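Local coordinates for protein cycloalternan-forming enzyme (Listeria monocytogenes serovar 1/2a, PDB 5F7U) that belongs to glycoside hydrolase family 31, with a TIM-barrel domain flanked by beta-rich domains, and binds alpha-D-glucopyranose at several sites, at residues T354-W368 with E580-K594. The protein carries 1 engineered substitution. Sequence-based numbering, arbitrary orientation. Where two conformers were deposited one is given.
Sequences TGKTTLLPKWAFGLW and EAVSFSRSGTSGAQK. With GLC (alpha-D-glucopyranose), chain F; GLC (alpha-D-glucopyranose), chain B.
Val582 lies against the six-membered part of the Trp363 indole, its CG2 3.4 Å from Trp363 CZ2, while CG1, anti to the backbone N (chi1 172°), reaches Leu360 CD1 and the edge of Trp368. The Trp368 ring is packed on both faces: Trp363 CZ3 sits over one, and Phe584 CD2 over the opposite one, 3.9 Å from Trp368 CZ3. The Phe584 ring is turned 48° from the indole. Both indole N-H groups are used: Trp363 NE1 donates in the ring plane to Glu580 O (2.9 Å), and Trp368 NE1 to Ala364 O (2.9 Å). Farther along, Gln593 turns back at chi2 (-90°), which brings its amide beside the end of helix 343-354; NE2 donates to Gly355 O (2.7 Å) and, in the amide plane, to Thr354 OG1 (2.9 Å). Thr358 OG1 donates to Lys594 O (2.6 Å). The contact joins the entry to the first barrel strand, 367-369, with the fifth, 584-585, Ile597 of strand 597-599 adding to the apolar cluster. Past strand 584-585, Arg586 NH1 donates to O3 of the alpha-D-glucopyranose of chain F, and NE pairs with Glu540. The indole N-H bonds thus fix the ring orientations against which Val582 and Phe584 pack, and the two bonds of Gln593 NE2 set its amide's rotation.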
loop_
_atom_site.group_PDB
_atom_site.type_symbol
_atom_site.label_atom_id
_atom_site.label_comp_id
_atom_site.label_asym_id
_atom_site.label_seq_id
_atom_site.Cartn_x
_atom_site.Cartn_y
_atom_site.Cartn_z
ATOM N N THR A 354 -14.276 6.132 5.267
ATOM C CA THR A 354 -13.692 5.155 6.199
ATOM C C THR A 354 -12.558 5.707 7.046
ATOM O O THR A 354 -12.069 5.010 7.950
ATOM C CB THR A 354 -13.164 3.893 5.475
ATOM O OG1 THR A 354 -12.081 4.261 4.605
ATOM C CG2 THR A 354 -14.287 3.243 4.660
ATOM N N GLY A 355 -12.118 6.930 6.746
ATOM C CA GLY A 355 -11.087 7.577 7.570
ATOM C C GLY A 355 -9.844 7.942 6.788
ATOM O O GLY A 355 -9.378 7.186 5.934
ATOM N N LYS A 356 -9.323 9.125 7.084
ATOM C CA LYS A 356 -8.071 9.562 6.486
ATOM C C LYS A 356 -6.894 8.901 7.165
ATOM O O LYS A 356 -6.942 8.584 8.358
ATOM C CB LYS A 356 -7.914 11.083 6.624
ATOM C CG LYS A 356 -9.065 11.902 6.073
ATOM C CD LYS A 356 -9.076 11.844 4.563
ATOM C CE LYS A 356 -10.476 12.170 4.049
ATOM N NZ LYS A 356 -10.363 12.387 2.593
ATOM N N THR A 357 -5.812 8.732 6.407
ATOM C CA THR A 357 -4.531 8.416 7.002
ATOM C C THR A 357 -4.145 9.511 7.996
ATOM O O THR A 357 -4.300 10.693 7.709
ATOM C CB THR A 357 -3.463 8.328 5.896
ATOM O OG1 THR A 357 -3.670 7.108 5.178
ATOM C CG2 THR A 357 -2.067 8.287 6.462
ATOM N N THR A 358 -3.636 9.108 9.160
ATOM C CA THR A 358 -3.110 10.086 10.126
ATOM C C THR A 358 -1.647 10.385 9.810
ATOM O O THR A 358 -0.821 9.473 9.813
ATOM C CB THR A 358 -3.222 9.535 11.565
ATOM O OG1 THR A 358 -4.595 9.250 11.840
ATOM C CG2 THR A 358 -2.689 10.547 12.597
ATOM N N LEU A 359 -1.331 11.651 9.560
ATOM C CA LEU A 359 0.081 12.027 9.339
ATOM C C LEU A 359 0.973 11.582 10.487
ATOM O O LEU A 359 0.704 11.884 11.657
ATOM C CB LEU A 359 0.233 13.540 9.113
ATOM C CG LEU A 359 1.668 14.016 8.827
ATOM C CD1 LEU A 359 2.244 13.416 7.545
ATOM C CD2 LEU A 359 1.680 15.541 8.786
ATOM N N LEU A 360 2.050 10.883 10.148
ATOM C CA LEU A 360 3.049 10.462 11.132
ATOM C C LEU A 360 4.214 11.440 11.150
ATOM O O LEU A 360 4.422 12.131 10.155
ATOM C CB LEU A 360 3.551 9.062 10.753
ATOM C CG LEU A 360 2.498 7.935 10.785
ATOM C CD1 LEU A 360 3.174 6.642 10.384
ATOM C CD2 LEU A 360 1.807 7.767 12.147
ATOM N N PRO A 361 4.977 11.500 12.266
ATOM C CA PRO A 361 6.181 12.342 12.262
ATOM C C PRO A 361 7.187 11.937 11.212
ATOM O O PRO A 361 7.197 10.783 10.762
ATOM C CB PRO A 361 6.781 12.179 13.662
ATOM C CG PRO A 361 5.986 11.167 14.356
ATOM C CD PRO A 361 4.781 10.801 13.555
ATOM N N LYS A 362 8.027 12.897 10.817
ATOM C CA LYS A 362 9.032 12.647 9.793
ATOM C C LYS A 362 9.950 11.471 10.087
ATOM O O LYS A 362 10.376 10.771 9.169
ATOM C CB LYS A 362 9.858 13.907 9.554
ATOM C CG LYS A 362 10.713 13.809 8.296
ATOM C CD LYS A 362 10.957 15.211 7.759
ATOM C CE LYS A 362 12.311 15.731 8.070
ATOM N NZ LYS A 362 12.254 17.130 7.478
ATOM N N TRP A 363 10.248 11.230 11.361
ATOM C CA TRP A 363 11.119 10.099 11.700
ATOM C C TRP A 363 10.618 8.743 11.231
ATOM O O TRP A 363 11.416 7.855 10.955
ATOM C CB TRP A 363 11.463 10.055 13.195
ATOM C CG TRP A 363 10.393 9.549 14.145
ATOM C CD1 TRP A 363 9.545 10.317 14.911
ATOM C CD2 TRP A 363 10.092 8.177 14.464
ATOM N NE1 TRP A 363 8.733 9.507 15.668
ATOM C CE2 TRP A 363 9.053 8.192 15.431
ATOM C CE3 TRP A 363 10.611 6.940 14.041
ATOM C CZ2 TRP A 363 8.512 7.011 15.975
ATOM C CZ3 TRP A 363 10.069 5.756 14.580
ATOM C CH2 TRP A 363 9.023 5.808 15.543
ATOM N N ALA A 364 9.301 8.604 11.101
ATOM C CA ALA A 364 8.735 7.366 10.591
ATOM C C ALA A 364 9.171 7.061 9.147
ATOM O O ALA A 364 9.104 5.906 8.722
ATOM C CB ALA A 364 7.215 7.393 10.721
ATOM N N PHE A 365 9.636 8.086 8.430
ATOM C CA PHE A 365 10.013 7.971 7.005
ATOM C C PHE A 365 11.503 7.794 6.726
ATOM O O PHE A 365 11.920 7.762 5.560
ATOM C CB PHE A 365 9.373 9.128 6.232
ATOM C CG PHE A 365 7.885 9.073 6.312
ATOM C CD1 PHE A 365 7.170 8.212 5.475
ATOM C CD2 PHE A 365 7.204 9.782 7.307
ATOM C CE1 PHE A 365 5.788 8.074 5.602
ATOM C CE2 PHE A 365 5.828 9.655 7.444
ATOM C CZ PHE A 365 5.113 8.807 6.585
ATOM N N GLY A 366 12.302 7.676 7.789
ATOM C CA GLY A 366 13.699 7.272 7.646
ATOM C C GLY A 366 13.840 5.760 7.793
ATOM O O GLY A 366 12.830 5.026 7.883
ATOM N N LEU A 367 15.076 5.271 7.858
ATOM C CA LEU A 367 15.264 3.825 7.940
ATOM C C LEU A 367 14.909 3.295 9.338
ATOM O O LEU A 367 15.342 3.872 10.340
ATOM C CB LEU A 367 16.712 3.440 7.626
ATOM C CG LEU A 367 17.145 1.973 7.821
ATOM C CD1 LEU A 367 16.386 1.054 6.859
ATOM C CD2 LEU A 367 18.660 1.879 7.606
ATOM N N TRP A 368 14.149 2.194 9.363
ATOM C CA TRP A 368 13.890 1.438 10.584
ATOM C C TRP A 368 14.795 0.228 10.672
ATOM O O TRP A 368 14.867 -0.541 9.719
ATOM C CB TRP A 368 12.462 0.916 10.608
ATOM C CG TRP A 368 11.398 1.947 10.718
ATOM C CD1 TRP A 368 11.072 2.897 9.791
ATOM C CD2 TRP A 368 10.473 2.091 11.801
ATOM N NE1 TRP A 368 9.989 3.646 10.249
ATOM C CE2 TRP A 368 9.619 3.176 11.483
ATOM C CE3 TRP A 368 10.299 1.425 13.026
ATOM C CZ2 TRP A 368 8.586 3.600 12.330
ATOM C CZ3 TRP A 368 9.257 1.870 13.893
ATOM C CH2 TRP A 368 8.417 2.941 13.521
ATOM N N GLU A 580 4.547 12.107 19.230
ATOM C CA GLU A 580 5.412 11.622 18.144
ATOM C C GLU A 580 5.467 10.094 18.049
ATOM O O GLU A 580 6.311 9.552 17.322
ATOM C CB GLU A 580 6.836 12.156 18.318
ATOM C CG GLU A 580 6.997 13.652 18.135
ATOM C CD GLU A 580 7.619 13.989 16.791
ATOM O OE1 GLU A 580 8.845 13.719 16.588
ATOM O OE2 GLU A 580 6.876 14.521 15.930
ATOM N N ALA A 581 4.587 9.408 18.781
ATOM C CA ALA A 581 4.567 7.936 18.798
ATOM C C ALA A 581 3.969 7.380 17.517
ATOM O O ALA A 581 3.028 7.944 16.963
ATOM C CB ALA A 581 3.792 7.422 19.998
ATOM N N VAL A 582 4.528 6.272 17.046
ATOM C CA VAL A 582 4.103 5.653 15.784
ATOM C C VAL A 582 3.806 4.175 16.042
ATOM O O VAL A 582 4.577 3.521 16.746
ATOM C CB VAL A 582 5.251 5.764 14.758
ATOM C CG1 VAL A 582 4.970 4.966 13.487
ATOM C CG2 VAL A 582 5.483 7.228 14.408
ATOM N N SER A 583 2.719 3.649 15.463
ATOM C CA SER A 583 2.472 2.197 15.439
ATOM C C SER A 583 2.961 1.538 14.150
ATOM O O SER A 583 2.990 2.179 13.092
ATOM C CB SER A 583 0.983 1.916 15.588
ATOM O OG SER A 583 0.535 2.305 16.882
ATOM N N PHE A 584 3.274 0.241 14.249
ATOM C CA PHE A 584 3.821 -0.538 13.145
ATOM C C PHE A 584 3.084 -1.872 13.274
ATOM O O PHE A 584 3.277 -2.604 14.265
ATOM C CB PHE A 584 5.337 -0.651 13.390
ATOM C CG PHE A 584 6.143 -1.091 12.195
ATOM C CD1 PHE A 584 6.210 -2.450 11.839
ATOM C CD2 PHE A 584 6.917 -0.157 11.481
ATOM C CE1 PHE A 584 6.978 -2.878 10.753
ATOM C CE2 PHE A 584 7.692 -0.587 10.384
ATOM C CZ PHE A 584 7.716 -1.949 10.028
ATOM N N SER A 585 2.194 -2.170 12.316
ATOM C CA SER A 585 1.238 -3.299 12.463
ATOM C C SER A 585 1.093 -4.066 11.163
ATOM O O SER A 585 1.587 -3.609 10.129
ATOM C CB SER A 585 -0.137 -2.770 12.861
ATOM O OG SER A 585 -0.033 -1.925 13.997
ATOM N N ARG A 586 0.450 -5.236 11.201
ATOM C CA ARG A 586 0.269 -5.997 9.950
ATOM C C ARG A 586 -1.164 -6.257 9.536
ATOM O O ARG A 586 -1.420 -6.464 8.345
ATOM C CB ARG A 586 1.051 -7.308 9.959
ATOM C CG ARG A 586 0.560 -8.303 10.969
ATOM C CD ARG A 586 1.293 -9.628 10.839
ATOM N NE ARG A 586 0.520 -10.599 11.595
ATOM C CZ ARG A 586 0.992 -11.740 12.091
ATOM N NH1 ARG A 586 2.280 -12.090 11.919
ATOM N NH2 ARG A 586 0.156 -12.537 12.746
ATOM N N SER A 587 -2.097 -6.226 10.497
ATOM C CA SER A 587 -3.455 -6.698 10.236
ATOM C C SER A 587 -4.482 -5.602 10.339
ATOM O O SER A 587 -4.344 -4.704 11.167
ATOM C CB SER A 587 -3.841 -7.796 11.228
ATOM O OG SER A 587 -5.092 -8.368 10.835
ATOM N N GLY A 588 -5.538 -5.694 9.530
ATOM C CA GLY A 588 -6.649 -4.755 9.692
ATOM C C GLY A 588 -7.667 -4.827 8.574
ATOM O O GLY A 588 -7.579 -5.674 7.687
ATOM N N THR A 589 -8.658 -3.942 8.654
ATOM C CA THR A 589 -9.666 -3.855 7.596
ATOM C C THR A 589 -9.884 -2.377 7.242
ATOM O O THR A 589 -9.013 -1.550 7.518
ATOM C CB THR A 589 -10.949 -4.648 7.969
ATOM O OG1 THR A 589 -11.797 -4.735 6.813
ATOM C CG2 THR A 589 -11.664 -4.000 9.138
ATOM N N SER A 590 -11.004 -2.041 6.597
ATOM C CA SER A 590 -11.299 -0.630 6.298
ATOM C C SER A 590 -11.155 0.236 7.552
ATOM O O SER A 590 -11.628 -0.133 8.638
ATOM C CB SER A 590 -12.721 -0.481 5.762
ATOM O OG SER A 590 -13.652 -0.861 6.745
ATOM N N GLY A 591 -10.472 1.373 7.395
ATOM C CA GLY A 591 -10.140 2.271 8.527
ATOM C C GLY A 591 -8.759 2.020 9.110
ATOM O O GLY A 591 -8.270 2.846 9.886
ATOM N N ALA A 592 -8.120 0.897 8.750
ATOM C CA ALA A 592 -6.752 0.620 9.225
ATOM C C ALA A 592 -5.836 1.827 9.011
ATOM O O ALA A 592 -4.967 2.116 9.833
ATOM C CB ALA A 592 -6.176 -0.578 8.500
ATOM N N GLN A 593 -6.053 2.528 7.903
ATOM C CA GLN A 593 -5.194 3.647 7.516
ATOM C C GLN A 593 -5.125 4.777 8.546
ATOM O O GLN A 593 -4.157 5.535 8.532
ATOM C CB GLN A 593 -5.624 4.192 6.141
ATOM C CG GLN A 593 -7.002 4.859 6.147
ATOM C CD GLN A 593 -8.154 3.912 5.839
ATOM O OE1 GLN A 593 -8.041 2.692 5.932
ATOM N NE2 GLN A 593 -9.283 4.490 5.452
ATOM N N LYS A 594 -6.108 4.878 9.440
ATOM C CA LYS A 594 -6.082 5.946 10.464
ATOM C C LYS A 594 -4.962 5.738 11.482
ATOM O O LYS A 594 -4.606 6.674 12.204
ATOM C CB LYS A 594 -7.419 6.007 11.217
ATOM C CG LYS A 594 -8.603 6.384 10.331
ATOM C CD LYS A 594 -9.872 6.623 11.138
ATOM C CE LYS A 594 -10.663 5.363 11.369
ATOM N NZ LYS A 594 -11.746 5.711 12.346
HETATM C C1 GLC F . 4.561 -17.678 13.566
HETATM C C2 GLC F . 3.505 -16.610 13.872
HETATM C C3 GLC F . 3.902 -15.242 13.300
HETATM C C4 GLC F . 5.261 -14.792 13.852
HETATM C C5 GLC F . 6.278 -15.915 13.540
HETATM C C6 GLC F . 7.664 -15.661 14.115
HETATM O O1 GLC F . 4.542 -18.010 12.170
HETATM O O2 GLC F . 2.255 -17.016 13.313
HETATM O O3 GLC F . 2.875 -14.295 13.586
HETATM O O4 GLC F . 5.718 -13.569 13.227
HETATM O O5 GLC F . 5.877 -17.239 13.957
HETATM O O6 GLC F . 8.449 -15.302 12.982
HETATM C C1 GLC B . 5.478 -12.341 13.957
HETATM C C2 GLC B . 5.883 -11.127 13.092
HETATM C C3 GLC B . 7.408 -11.005 12.900
HETATM C C4 GLC B . 8.123 -11.043 14.261
HETATM C C5 GLC B . 7.571 -12.161 15.157
HETATM C C6 GLC B . 8.131 -12.139 16.570
HETATM O O2 GLC B . 5.132 -11.109 11.874
HETATM O O3 GLC B . 7.757 -9.780 12.230
HETATM O O4 GLC B . 9.536 -11.236 14.070
HETATM O O5 GLC B . 6.131 -12.187 15.233
HETATM O O6 GLC B . 7.662 -13.347 17.202
HETATM O O HOH W 1 10.194 13.721 13.444
#